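Local coordinates for synaptic vesicle membrane protein VAT-1 homolog-like (Homo sapiens, PDB 4A27) that probably acts as an oxidoreductase of the quinone oxidoreductase subfamily of zinc-containing alcohol dehydrogenases, although its substrate is not established, at residues R5-A10 / W317-V322; T60-G65 / V92-W97; D86-F91 / E106-I111; K110-M115 / K299-Y304. All coordinates share one frame; numbering follows the deposited sequence.

Contact 1: residues R5-A10 / W317-V322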
loop_
_atom_site.group_PDB
_atom_site.type_symbol
_atom_site.label_atom_id
_atom_site.label_comp_id
_atom_site.label_asym_id
_atom_site.label_seq_id
_atom_site.Cartn_x
_atom_site.Cartn_y
_atom_site.Cartn_z
ATOM N N ARG A 5 -39.348 10.736 -17.118
ATOM C CA ARG A 5 -39.642 10.032 -15.845
ATOM C C ARG A 5 -38.366 9.801 -15.078
ATOM O O ARG A 5 -37.301 9.600 -15.666
ATOM C CB ARG A 5 -40.301 8.665 -16.064
ATOM C CG ARG A 5 -41.591 8.697 -16.882
ATOM C CD ARG A 5 -42.547 7.560 -16.468
ATOM N NE ARG A 5 -42.008 6.233 -16.752
ATOM C CZ ARG A 5 -42.354 5.115 -16.110
ATOM N NH1 ARG A 5 -43.237 5.129 -15.115
ATOM N NH2 ARG A 5 -41.804 3.964 -16.476
ATOM N N ALA A 6 -38.457 9.878 -13.756
ATOM C CA ALA A 6 -37.336 9.708 -12.900
ATOM C C ALA A 6 -37.797 9.182 -11.547
ATOM O O ALA A 6 -38.984 9.231 -11.230
ATOM C CB ALA A 6 -36.593 11.033 -12.739
ATOM N N VAL A 7 -36.864 8.578 -10.806
ATOM C CA VAL A 7 -37.113 8.191 -9.426
ATOM C C VAL A 7 -36.682 9.400 -8.598
ATOM O O VAL A 7 -35.604 9.946 -8.810
ATOM C CB VAL A 7 -36.324 6.952 -8.992
ATOM C CG1 VAL A 7 -36.565 6.667 -7.499
ATOM C CG2 VAL A 7 -36.700 5.733 -9.838
ATOM N N VAL A 8 -37.559 9.839 -7.701
ATOM C CA VAL A 8 -37.266 10.927 -6.796
ATOM C C VAL A 8 -37.256 10.396 -5.357
ATOM O O VAL A 8 -38.099 9.566 -4.981
ATOM C CB VAL A 8 -38.307 12.066 -6.912
ATOM C CG1 VAL A 8 -37.753 13.322 -6.195
ATOM C CG2 VAL A 8 -38.604 12.364 -8.344
ATOM N N LEU A 9 -36.281 10.862 -4.586
ATOM C CA LEU A 9 -36.263 10.668 -3.145
ATOM C C LEU A 9 -36.931 11.902 -2.528
ATOM O O LEU A 9 -36.366 12.992 -2.572
ATOM C CB LEU A 9 -34.828 10.526 -2.643
ATOM C CG LEU A 9 -34.619 10.290 -1.160
ATOM C CD1 LEU A 9 -35.275 9.003 -0.710
ATOM C CD2 LEU A 9 -33.136 10.315 -0.867
ATOM N N ALA A 10 -38.142 11.724 -1.991
ATOM C CA ALA A 10 -38.953 12.852 -1.487
ATOM C C ALA A 10 -38.304 13.502 -0.271
ATOM O O ALA A 10 -38.149 14.715 -0.223
ATOM C CB ALA A 10 -40.344 12.378 -1.146
ATOM N N TRP A 317 -34.720 -5.069 -12.690
ATOM C CA TRP A 317 -35.878 -4.502 -12.079
ATOM C C TRP A 317 -36.443 -3.343 -12.871
ATOM O O TRP A 317 -35.691 -2.508 -13.402
ATOM C CB TRP A 317 -35.470 -3.993 -10.688
ATOM C CG TRP A 317 -34.874 -5.050 -9.866
ATOM C CD1 TRP A 317 -33.571 -5.490 -9.912
ATOM C CD2 TRP A 317 -35.550 -5.892 -8.946
ATOM N NE1 TRP A 317 -33.400 -6.529 -9.043
ATOM C CE2 TRP A 317 -34.599 -6.802 -8.438
ATOM C CE3 TRP A 317 -36.869 -5.974 -8.498
ATOM C CZ2 TRP A 317 -34.926 -7.765 -7.476
ATOM C CZ3 TRP A 317 -37.200 -6.925 -7.553
ATOM C CH2 TRP A 317 -36.220 -7.797 -7.025
ATOM N N ALA A 318 -37.777 -3.244 -12.874
ATOM C CA ALA A 318 -38.476 -2.086 -13.450
ATOM C C ALA A 318 -38.187 -0.844 -12.605
ATOM O O ALA A 318 -37.842 -0.962 -11.432
ATOM C CB ALA A 318 -40.030 -2.346 -13.474
ATOM N N LEU A 319 -38.328 0.342 -13.183
ATOM C CA LEU A 319 -38.203 1.578 -12.395
ATOM C C LEU A 319 -39.180 1.613 -11.221
ATOM O O LEU A 319 -38.861 2.147 -10.161
ATOM C CB LEU A 319 -38.421 2.824 -13.248
ATOM C CG LEU A 319 -37.323 3.379 -14.144
ATOM C CD1 LEU A 319 -37.901 4.613 -14.742
ATOM C CD2 LEU A 319 -36.045 3.729 -13.376
ATOM N N GLU A 320 -40.367 1.046 -11.411
ATOM C CA GLU A 320 -41.382 0.949 -10.358
ATOM C C GLU A 320 -40.954 0.022 -9.227
ATOM O O GLU A 320 -41.586 0.022 -8.166
ATOM C CB GLU A 320 -42.713 0.408 -10.917
ATOM C CG GLU A 320 -43.593 1.394 -11.693
ATOM C CD GLU A 320 -43.168 1.622 -13.136
ATOM O OE1 GLU A 320 -42.154 1.040 -13.584
ATOM O OE2 GLU A 320 -43.846 2.419 -13.827
ATOM N N GLU A 321 -39.934 -0.808 -9.457
ATOM C CA GLU A 321 -39.584 -1.878 -8.504
ATOM C C GLU A 321 -38.332 -1.561 -7.677
ATOM O O GLU A 321 -37.746 -2.455 -7.081
ATOM C CB GLU A 321 -39.421 -3.216 -9.249
ATOM C CG GLU A 321 -40.742 -3.812 -9.810
ATOM C CD GLU A 321 -40.553 -4.885 -10.899
ATOM O OE1 GLU A 321 -39.453 -4.977 -11.525
ATOM O OE2 GLU A 321 -41.539 -5.628 -11.163
ATOM N N VAL A 322 -37.923 -0.293 -7.641
ATOM C CA VAL A 322 -36.687 0.094 -6.948
ATOM C C VAL A 322 -36.695 -0.220 -5.435
ATOM O O VAL A 322 -35.653 -0.588 -4.870
ATOM C CB VAL A 322 -36.317 1.581 -7.217
ATOM C CG1 VAL A 322 -34.968 1.932 -6.600
ATOM C CG2 VAL A 322 -36.223 1.830 -8.674
#
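Ala318 opens the turn that leads from strand 313-317 into helix 322-330. Its N-H is bound by Glu321 OE1 at 2.8 Å, and its O receives the Glu321 N-H, so the turn is pinned at both ends of Ala318. Leu319 follows and points toward strand 4-9. Its CD2 lies 4.1 Å from Val7 CG2, the two side chains crossing obliquely, while its CD1 sits over one face of the Arg5 guanidinium. The contact joins the N-terminal strand to a late part of the chain, 307 residues on, as expected where the GroES-like catalytic domain of this dehydrogenase family is built from both ends of the chain. Glu320 points its CB away from the strand but bends at chi2 (80°) and brings its carboxylate back. Arg5, bent at chi3 (-65°), meets it at about a right angle. Arg5 NH1 donates to Glu320 OE2 over 3.1 Å in a nearly straight hydrogen bond (174°) within a salt bridge. OE2 lies in the guanidinium plane, yet the donor stands above the carboxylate plane. Glu321 takes the N-cap position. Val322 starts the helix, and its CG2 meets Val7 CG2 tip to tip at 4.1 Å. Trp97 packs on Val322.

Contact 2: residues T60-G65 / V92-W97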
loop_
_atom_site.group_PDB
_atom_site.type_symbol
_atom_site.label_atom_id
_atom_site.label_comp_id
_atom_site.label_asym_id
_atom_site.label_seq_id
_atom_site.Cartn_x
_atom_site.Cartn_y
_atom_site.Cartn_z
ATOM N N THR A 60 -32.832 17.274 -0.463
ATOM C CA THR A 60 -33.962 16.580 -1.049
ATOM C C THR A 60 -34.964 17.643 -1.442
ATOM O O THR A 60 -34.969 18.709 -0.835
ATOM C CB THR A 60 -34.620 15.531 -0.064
ATOM O OG1 THR A 60 -35.020 16.170 1.161
ATOM C CG2 THR A 60 -33.660 14.361 0.223
ATOM N N PRO A 61 -35.830 17.364 -2.435
ATOM C CA PRO A 61 -35.916 16.132 -3.250
ATOM C C PRO A 61 -34.714 15.982 -4.168
ATOM O O PRO A 61 -34.049 16.972 -4.484
ATOM C CB PRO A 61 -37.192 16.325 -4.072
ATOM C CG PRO A 61 -37.449 17.813 -4.052
ATOM C CD PRO A 61 -36.972 18.256 -2.691
ATOM N N LEU A 62 -34.417 14.745 -4.553
ATOM C CA LEU A 62 -33.255 14.454 -5.382
ATOM C C LEU A 62 -33.458 13.174 -6.163
ATOM O O LEU A 62 -34.233 12.315 -5.779
ATOM C CB LEU A 62 -31.978 14.373 -4.544
ATOM C CG LEU A 62 -31.744 13.247 -3.529
ATOM C CD1 LEU A 62 -31.209 12.008 -4.189
ATOM C CD2 LEU A 62 -30.748 13.753 -2.497
ATOM N N VAL A 63 -32.779 13.077 -7.294
ATOM C CA VAL A 63 -32.820 11.873 -8.109
ATOM C C VAL A 63 -31.549 11.083 -7.692
ATOM O O VAL A 63 -30.425 11.599 -7.788
ATOM C CB VAL A 63 -32.860 12.230 -9.604
ATOM C CG1 VAL A 63 -32.874 10.919 -10.492
ATOM C CG2 VAL A 63 -34.075 13.162 -9.941
ATOM N N PRO A 64 -31.717 9.875 -7.130
ATOM C CA PRO A 64 -30.531 9.071 -6.772
ATOM C C PRO A 64 -29.832 8.386 -7.956
ATOM O O PRO A 64 -30.299 8.482 -9.091
ATOM C CB PRO A 64 -31.100 7.965 -5.890
ATOM C CG PRO A 64 -32.540 8.283 -5.692
ATOM C CD PRO A 64 -32.958 9.153 -6.820
ATOM N N GLY A 65 -28.701 7.744 -7.650
ATOM C CA GLY A 65 -27.990 6.856 -8.559
ATOM C C GLY A 65 -26.736 7.464 -9.131
ATOM O O GLY A 65 -26.719 8.654 -9.503
ATOM N N VAL A 92 -22.159 9.280 -12.677
ATOM C CA VAL A 92 -22.843 10.544 -12.617
ATOM C C VAL A 92 -23.075 10.853 -11.157
ATOM O O VAL A 92 -23.312 9.940 -10.357
ATOM C CB VAL A 92 -24.133 10.537 -13.489
ATOM C CG1 VAL A 92 -25.072 9.495 -13.050
ATOM C CG2 VAL A 92 -24.812 11.915 -13.443
ATOM N N ASN A 93 -22.889 12.119 -10.793
ATOM C CA ASN A 93 -22.933 12.510 -9.397
ATOM C C ASN A 93 -24.387 12.720 -9.054
ATOM O O ASN A 93 -24.886 13.835 -9.077
ATOM C CB ASN A 93 -22.074 13.776 -9.153
ATOM C CG ASN A 93 -21.814 14.050 -7.670
ATOM O OD1 ASN A 93 -22.211 13.296 -6.787
ATOM N ND2 ASN A 93 -21.114 15.140 -7.401
ATOM N N TYR A 94 -25.068 11.623 -8.743
ATOM C CA TYR A 94 -26.538 11.606 -8.553
ATOM C C TYR A 94 -27.182 11.732 -9.899
ATOM O O TYR A 94 -26.494 11.905 -10.918
ATOM C CB TYR A 94 -27.049 12.729 -7.622
ATOM C CG TYR A 94 -26.607 12.570 -6.207
ATOM C CD1 TYR A 94 -27.315 11.768 -5.325
ATOM C CD2 TYR A 94 -25.472 13.196 -5.750
ATOM C CE1 TYR A 94 -26.897 11.584 -4.014
ATOM C CE2 TYR A 94 -25.035 13.014 -4.446
ATOM C CZ TYR A 94 -25.751 12.205 -3.584
ATOM O OH TYR A 94 -25.314 12.055 -2.273
ATOM N N ASN A 95 -28.502 11.599 -9.912
ATOM C CA ASN A 95 -29.309 11.816 -11.137
ATOM C C ASN A 95 -29.275 10.704 -12.171
ATOM O O ASN A 95 -29.844 10.858 -13.239
ATOM C CB ASN A 95 -28.978 13.148 -11.820
ATOM C CG ASN A 95 -29.338 14.335 -10.965
ATOM O OD1 ASN A 95 -30.478 14.510 -10.604
ATOM N ND2 ASN A 95 -28.362 15.142 -10.623
ATOM N N ALA A 96 -28.706 9.558 -11.829
ATOM C CA ALA A 96 -28.663 8.444 -12.763
ATOM C C ALA A 96 -30.017 7.745 -12.941
ATOM O O ALA A 96 -30.260 7.215 -14.011
ATOM C CB ALA A 96 -27.603 7.430 -12.350
ATOM N N TRP A 97 -30.887 7.731 -11.929
ATOM C CA TRP A 97 -32.159 7.008 -12.040
ATOM C C TRP A 97 -33.265 7.775 -12.774
ATOM O O TRP A 97 -34.319 8.056 -12.210
ATOM C CB TRP A 97 -32.675 6.563 -10.664
ATOM C CG TRP A 97 -31.746 5.625 -9.959
ATOM C CD1 TRP A 97 -30.613 5.035 -10.475
ATOM C CD2 TRP A 97 -31.904 5.085 -8.641
ATOM N NE1 TRP A 97 -30.047 4.205 -9.541
ATOM C CE2 TRP A 97 -30.799 4.228 -8.404
ATOM C CE3 TRP A 97 -32.833 5.295 -7.612
ATOM C CZ2 TRP A 97 -30.614 3.553 -7.194
ATOM C CZ3 TRP A 97 -32.661 4.633 -6.425
ATOM C CH2 TRP A 97 -31.547 3.773 -6.216
#
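Two loops of the GroES-like domain lie side by side here, one leading into strand 67-75 and the other joining strands 87-91 and 100-104. Three backbone hydrogen bonds hold them together. Trp97 N donates to Pro64 O over 3.0 Å, in the carbonyl plane. Asn95 N reaches Val63 O at 2.9 Å, and Ala96 N reaches Gly65 O at 3.2 Å. Both of these donors stand well above the plane of the carbonyl they meet.

Trp97 makes two CH-pi contacts. Its CG is anti to the carbonyl carbon (chi1 -61°), and one face of its indole covers the Pro64-Gly65 backbone. Pro64 CB lies over the six-membered ring, 3.9 Å from its centroid. Gly65 CA lies over the five-membered ring, 3.7 Å from its centroid. The same Gly65 CA is 3.5 Å from Trp97 NE1. An alanine in place of Trp97 would remove this aromatic cover and would probably loosen the packing on Pro64 and on Val322 and Met326 of helix 322-330.

The remaining contacts are apolar or mixed. Leu62 CD1 touches Tyr94 CD1, and Tyr94 turns a ring edge to Val63 O. Asn95 points its CB away from the other loop, but its amide crosses Val63 at about a right angle and sets OD1 3.4 Å from Val63 CB.

Contact 3: residues D86-F91 / E106-I111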
loop_
_atom_site.group_PDB
_atom_site.type_symbol
_atom_site.label_atom_id
_atom_site.label_comp_id
_atom_site.label_asym_id
_atom_site.label_seq_id
_atom_site.Cartn_x
_atom_site.Cartn_y
_atom_site.Cartn_z
ATOM N N ASP A 86 -23.507 6.729 -30.028
ATOM C CA ASP A 86 -22.468 5.973 -29.318
ATOM C C ASP A 86 -23.057 5.344 -28.037
ATOM O O ASP A 86 -23.828 5.960 -27.329
ATOM C CB ASP A 86 -21.275 6.870 -28.953
ATOM C CG ASP A 86 -20.308 7.110 -30.129
ATOM O OD1 ASP A 86 -20.350 6.373 -31.145
ATOM O OD2 ASP A 86 -19.490 8.046 -30.022
ATOM N N ARG A 87 -22.735 4.089 -27.811
ATOM C CA ARG A 87 -23.230 3.358 -26.656
ATOM C C ARG A 87 -22.216 3.552 -25.569
ATOM O O ARG A 87 -21.028 3.354 -25.808
ATOM C CB ARG A 87 -23.397 1.890 -27.017
ATOM C CG ARG A 87 -24.372 1.693 -28.164
ATOM C CD ARG A 87 -24.343 0.298 -28.737
ATOM N NE ARG A 87 -24.984 -0.672 -27.852
ATOM C CZ ARG A 87 -24.371 -1.523 -27.032
ATOM N NH1 ARG A 87 -23.045 -1.572 -26.922
ATOM N NH2 ARG A 87 -25.112 -2.316 -26.279
ATOM N N VAL A 88 -22.672 3.944 -24.372
ATOM C CA VAL A 88 -21.753 4.324 -23.308
ATOM C C VAL A 88 -22.183 3.852 -21.923
ATOM O O VAL A 88 -23.345 3.498 -21.698
ATOM C CB VAL A 88 -21.610 5.825 -23.289
ATOM C CG1 VAL A 88 -21.001 6.274 -24.611
ATOM C CG2 VAL A 88 -23.021 6.472 -23.029
ATOM N N MET A 89 -21.229 3.858 -21.007
ATOM C CA MET A 89 -21.512 3.722 -19.590
ATOM C C MET A 89 -20.877 4.911 -18.916
ATOM O O MET A 89 -19.958 5.531 -19.467
ATOM C CB MET A 89 -20.950 2.400 -19.049
ATOM C CG MET A 89 -19.442 2.279 -19.104
ATOM S SD MET A 89 -18.821 0.616 -18.662
ATOM C CE MET A 89 -17.119 0.757 -19.273
ATOM N N ALA A 90 -21.350 5.252 -17.724
ATOM C CA ALA A 90 -20.978 6.539 -17.184
ATOM C C ALA A 90 -21.225 6.616 -15.709
ATOM O O ALA A 90 -22.124 5.947 -15.200
ATOM C CB ALA A 90 -21.766 7.679 -17.907
ATOM N N PHE A 91 -20.378 7.391 -15.036
ATOM C CA PHE A 91 -20.592 7.732 -13.646
ATOM C C PHE A 91 -21.333 9.049 -13.662
ATOM O O PHE A 91 -21.096 9.882 -14.526
ATOM C CB PHE A 91 -19.264 7.956 -12.901
ATOM C CG PHE A 91 -18.455 6.710 -12.665
ATOM C CD1 PHE A 91 -18.819 5.811 -11.683
ATOM C CD2 PHE A 91 -17.292 6.452 -13.394
ATOM C CE1 PHE A 91 -18.056 4.684 -11.467
ATOM C CE2 PHE A 91 -16.532 5.323 -13.170
ATOM C CZ PHE A 91 -16.899 4.461 -12.205
ATOM N N GLU A 106 -15.553 13.478 -18.970
ATOM C CA GLU A 106 -14.475 12.714 -18.361
ATOM C C GLU A 106 -14.994 11.487 -17.615
ATOM O O GLU A 106 -14.214 10.586 -17.355
ATOM C CB GLU A 106 -13.520 13.550 -17.481
ATOM C CG GLU A 106 -14.128 14.274 -16.317
ATOM C CD GLU A 106 -14.617 15.670 -16.672
ATOM O OE1 GLU A 106 -14.826 15.962 -17.889
ATOM O OE2 GLU A 106 -14.822 16.461 -15.719
ATOM N N PHE A 107 -16.300 11.442 -17.322
ATOM C CA PHE A 107 -16.900 10.301 -16.649
ATOM C C PHE A 107 -17.641 9.324 -17.563
ATOM O O PHE A 107 -18.397 8.466 -17.092
ATOM C CB PHE A 107 -17.841 10.788 -15.566
ATOM C CG PHE A 107 -17.212 11.736 -14.628
ATOM C CD1 PHE A 107 -16.042 11.392 -13.944
ATOM C CD2 PHE A 107 -17.767 12.998 -14.438
ATOM C CE1 PHE A 107 -15.456 12.282 -13.054
ATOM C CE2 PHE A 107 -17.190 13.905 -13.574
ATOM C CZ PHE A 107 -16.036 13.563 -12.878
ATOM N N VAL A 108 -17.407 9.430 -18.862
ATOM C CA VAL A 108 -18.132 8.628 -19.830
ATOM C C VAL A 108 -17.186 7.723 -20.577
ATOM O O VAL A 108 -16.073 8.122 -20.906
ATOM C CB VAL A 108 -18.907 9.531 -20.856
ATOM C CG1 VAL A 108 -19.713 8.667 -21.799
ATOM C CG2 VAL A 108 -19.807 10.504 -20.130
ATOM N N TYR A 109 -17.631 6.511 -20.875
ATOM C CA TYR A 109 -16.772 5.531 -21.514
ATOM C C TYR A 109 -17.561 4.785 -22.532
ATOM O O TYR A 109 -18.654 4.314 -22.262
ATOM C CB TYR A 109 -16.178 4.537 -20.499
ATOM C CG TYR A 109 -15.778 5.204 -19.226
ATOM C CD1 TYR A 109 -14.532 5.771 -19.065
ATOM C CD2 TYR A 109 -16.673 5.286 -18.172
ATOM C CE1 TYR A 109 -14.192 6.407 -17.876
ATOM C CE2 TYR A 109 -16.346 5.916 -17.017
ATOM C CZ TYR A 109 -15.125 6.507 -16.870
ATOM O OH TYR A 109 -14.797 7.117 -15.659
ATOM N N LYS A 110 -16.993 4.690 -23.722
ATOM C CA LYS A 110 -17.599 3.968 -24.815
ATOM C C LYS A 110 -17.554 2.511 -24.500
ATOM O O LYS A 110 -16.548 2.020 -24.016
ATOM C CB LYS A 110 -16.792 4.194 -26.090
ATOM C CG LYS A 110 -16.833 5.611 -26.596
ATOM C CD LYS A 110 -16.216 5.667 -27.976
ATOM C CE LYS A 110 -16.335 7.033 -28.605
ATOM N NZ LYS A 110 -15.715 7.036 -29.962
ATOM N N ILE A 111 -18.633 1.801 -24.779
ATOM C CA ILE A 111 -18.640 0.382 -24.538
ATOM C C ILE A 111 -18.515 -0.399 -25.848
ATOM O O ILE A 111 -18.887 0.064 -26.919
ATOM C CB ILE A 111 -19.855 -0.083 -23.648
ATOM C CG1 ILE A 111 -21.199 0.187 -24.329
ATOM C CG2 ILE A 111 -19.782 0.601 -22.271
ATOM C CD1 ILE A 111 -22.429 -0.277 -23.529
HETATM O O HOH W 1 -20.983 -0.418 -28.608
#
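Strands 87-91 and 108-110 run antiparallel, 153° apart in direction, with Met89 and Tyr109 as a hydrogen-bonded pair that exchanges two bonds of 2.9 Å (Met89 N to Tyr109 O and Tyr109 N to Met89 O), flanked by the non-hydrogen-bonded pairs Val88-Lys110 and Ala90-Val108 and, at the two ends, by the bonds Ile111 N to Arg87 O and Phe91 N to Phe107 O. On the face bearing Met89 and Tyr109, Met89 CG lies 3.6 Å from Ile111 CG2. Phe91 and Tyr109 meet edge to edge, with Phe91 CD2 3.4 Å from Tyr109 OH. This pairing forms part of the mixed sheet of the GroES-like domain, and helices 280-285 and 290-305 pack on these aromatics. On the face bearing Ala90 and Val108, Val108 CG1 touches Val88 CB at 3.7 Å, and Ile35 of strand 32-42 lies against Val88 and Ala90. Arg87 crosses Ile111 at about a right angle. Its NH1 binds a water that donates to Ile111 O, while NH2 bonds to Met115 O. Lys110, extended beyond CG, forms a long salt bridge from NZ to Asp86 OD2 (3.9 Å). Asp86 OD2 also accepts from Glu83 N.

Contact 4: residues K110-M115 / K299-Y304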
loop_
_atom_site.group_PDB
_atom_site.type_symbol
_atom_site.label_atom_id
_atom_site.label_comp_id
_atom_site.label_asym_id
_atom_site.label_seq_id
_atom_site.Cartn_x
_atom_site.Cartn_y
_atom_site.Cartn_z
ATOM N N LYS A 110 -16.993 4.690 -23.722
ATOM C CA LYS A 110 -17.599 3.968 -24.815
ATOM C C LYS A 110 -17.554 2.511 -24.500
ATOM O O LYS A 110 -16.548 2.020 -24.016
ATOM C CB LYS A 110 -16.792 4.194 -26.090
ATOM C CG LYS A 110 -16.833 5.611 -26.596
ATOM C CD LYS A 110 -16.216 5.667 -27.976
ATOM C CE LYS A 110 -16.335 7.033 -28.605
ATOM N NZ LYS A 110 -15.715 7.036 -29.962
ATOM N N ILE A 111 -18.633 1.801 -24.779
ATOM C CA ILE A 111 -18.640 0.382 -24.538
ATOM C C ILE A 111 -18.515 -0.399 -25.848
ATOM O O ILE A 111 -18.887 0.064 -26.919
ATOM C CB ILE A 111 -19.855 -0.083 -23.648
ATOM C CG1 ILE A 111 -21.199 0.187 -24.329
ATOM C CG2 ILE A 111 -19.782 0.601 -22.271
ATOM C CD1 ILE A 111 -22.429 -0.277 -23.529
ATOM N N PRO A 112 -17.971 -1.607 -25.763
ATOM C CA PRO A 112 -17.936 -2.470 -26.944
ATOM C C PRO A 112 -19.320 -2.916 -27.406
ATOM O O PRO A 112 -20.243 -3.047 -26.587
ATOM C CB PRO A 112 -17.149 -3.705 -26.469
ATOM C CG PRO A 112 -16.657 -3.411 -25.090
ATOM C CD PRO A 112 -17.480 -2.285 -24.546
ATOM N N ASP A 113 -19.435 -3.210 -28.700
ATOM C CA ASP A 113 -20.700 -3.662 -29.308
ATOM C C ASP A 113 -21.212 -4.966 -28.690
ATOM O O ASP A 113 -22.413 -5.197 -28.626
ATOM C CB ASP A 113 -20.522 -3.850 -30.835
ATOM C CG ASP A 113 -20.211 -2.528 -31.584
ATOM O OD1 ASP A 113 -20.479 -1.420 -31.053
ATOM O OD2 ASP A 113 -19.697 -2.599 -32.716
ATOM N N ASP A 114 -20.296 -5.807 -28.221
ATOM C CA ASP A 114 -20.639 -7.087 -27.606
ATOM C C ASP A 114 -21.288 -6.938 -26.224
ATOM O O ASP A 114 -21.882 -7.881 -25.726
ATOM C CB ASP A 114 -19.373 -7.939 -27.433
ATOM C CG ASP A 114 -18.980 -8.669 -28.686
ATOM O OD1 ASP A 114 -19.552 -8.386 -29.762
ATOM O OD2 ASP A 114 -18.084 -9.534 -28.588
ATOM N N MET A 115 -21.106 -5.780 -25.596
ATOM C CA MET A 115 -21.552 -5.570 -24.233
ATOM C C MET A 115 -22.986 -5.002 -24.197
ATOM O O MET A 115 -23.242 -3.956 -24.747
ATOM C CB MET A 115 -20.559 -4.647 -23.513
ATOM C CG MET A 115 -20.871 -4.458 -22.033
ATOM S SD MET A 115 -19.719 -3.313 -21.202
ATOM C CE MET A 115 -18.332 -4.451 -21.055
ATOM N N LYS A 299 -8.035 -0.488 -19.322
ATOM C CA LYS A 299 -7.540 -1.826 -19.038
ATOM C C LYS A 299 -8.710 -2.804 -18.730
ATOM O O LYS A 299 -8.701 -3.927 -19.206
ATOM C CB LYS A 299 -6.540 -1.819 -17.870
ATOM C CG LYS A 299 -5.255 -0.998 -18.124
ATOM C CD LYS A 299 -4.407 -0.901 -16.813
ATOM C CE LYS A 299 -3.477 0.322 -16.734
ATOM N NZ LYS A 299 -3.448 0.935 -15.348
ATOM N N LEU A 300 -9.703 -2.407 -17.927
ATOM C CA LEU A 300 -10.891 -3.300 -17.713
ATOM C C LEU A 300 -11.546 -3.699 -19.063
ATOM O O LEU A 300 -11.912 -4.858 -19.263
ATOM C CB LEU A 300 -11.914 -2.672 -16.789
ATOM C CG LEU A 300 -11.468 -2.508 -15.340
ATOM C CD1 LEU A 300 -12.415 -1.661 -14.549
ATOM C CD2 LEU A 300 -11.343 -3.965 -14.648
ATOM N N ILE A 301 -11.658 -2.758 -20.006
ATOM C CA ILE A 301 -12.323 -3.054 -21.283
ATOM C C ILE A 301 -11.470 -4.004 -22.132
ATOM O O ILE A 301 -12.011 -4.901 -22.818
ATOM C CB ILE A 301 -12.704 -1.772 -22.056
ATOM C CG1 ILE A 301 -13.915 -1.086 -21.429
ATOM C CG2 ILE A 301 -13.116 -2.091 -23.502
ATOM C CD1 ILE A 301 -14.187 0.292 -22.073
ATOM N N GLY A 302 -10.146 -3.818 -22.073
ATOM C CA GLY A 302 -9.200 -4.753 -22.718
ATOM C C GLY A 302 -9.381 -6.172 -22.198
ATOM O O GLY A 302 -9.523 -7.082 -22.985
ATOM N N LEU A 303 -9.475 -6.337 -20.871
ATOM C CA LEU A 303 -9.745 -7.635 -20.270
ATOM C C LEU A 303 -11.118 -8.190 -20.692
ATOM O O LEU A 303 -11.226 -9.377 -21.042
ATOM C CB LEU A 303 -9.655 -7.561 -18.719
ATOM C CG LEU A 303 -8.249 -7.322 -18.159
ATOM C CD1 LEU A 303 -8.283 -7.166 -16.621
ATOM C CD2 LEU A 303 -7.288 -8.459 -18.563
ATOM N N TYR A 304 -12.169 -7.355 -20.660
ATOM C CA TYR A 304 -13.493 -7.797 -21.112
ATOM C C TYR A 304 -13.469 -8.372 -22.562
ATOM O O TYR A 304 -14.072 -9.415 -22.858
ATOM C CB TYR A 304 -14.482 -6.665 -21.068
ATOM C CG TYR A 304 -15.845 -7.045 -21.577
ATOM C CD1 TYR A 304 -16.791 -7.612 -20.725
ATOM C CD2 TYR A 304 -16.200 -6.829 -22.901
ATOM C CE1 TYR A 304 -18.047 -7.953 -21.165
ATOM C CE2 TYR A 304 -17.478 -7.170 -23.359
ATOM C CZ TYR A 304 -18.386 -7.719 -22.465
ATOM O OH TYR A 304 -19.639 -8.069 -22.845
#
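The type I beta turn from Pro112 to Met115, in the GroES-like domain, packs against helix 290-305, which follows the last strand (274-278) of the Rossmann-type parallel sheet. The tight part centres on Met115 and Tyr304. Met115 leaves the backbone with CG anti to N (chi1 -175°), then bends at chi3 (-77°). This drops its CE methyl over the centre of the Tyr304 ring, 3.3 Å from the centroid and only 4° off the normal. SD stands farther back, 4.9 Å from the same centroid, in a Met-aromatic contact. Tyr304 also has its CG anti to N, and its hydroxyl reaches past the methionine to bond to Glu119 OE1. An alanine in place of Tyr304 would remove the ring and the hydroxyl, and would probably leave Met115 without its flat partner and Glu119 without this bond.

The rest of the contact is looser. Pro112 CG touches both Ile301 CG2 and Tyr304 CD2, 4.1 Å from each. Asp114 is exposed, and its OD2 makes a weak, long ion pair with Lys307 NZ. Lys110, also exposed, takes part through its backbone, its O lying 3.5 Å from Ile301 CD1.

Overall arrangement
From the N terminus, strand 4-9 opens contact 1, which closes only at residues 317-322. The other three contacts nest inside that long loop. Contact 2 closes a short loop within the GroES-like domain. Contact 3 crosses it, since segment 86-91 directly precedes 92-97 and pairs with 106-111 beyond. Contact 4 starts where contact 3 ends, sharing Lys110 and Ile111, and closes at helix 290-305, tying the end of strand 108-110 to a helix that follows the parallel sheet. Contacts 1 and 2 touch through backbone bonds of Val7 with Trp97 and Leu9 with Leu62. Contacts 3 and 4 touch through Arg87 and Met115. The centres of contacts 1 and 4 lie about 28 Å apart.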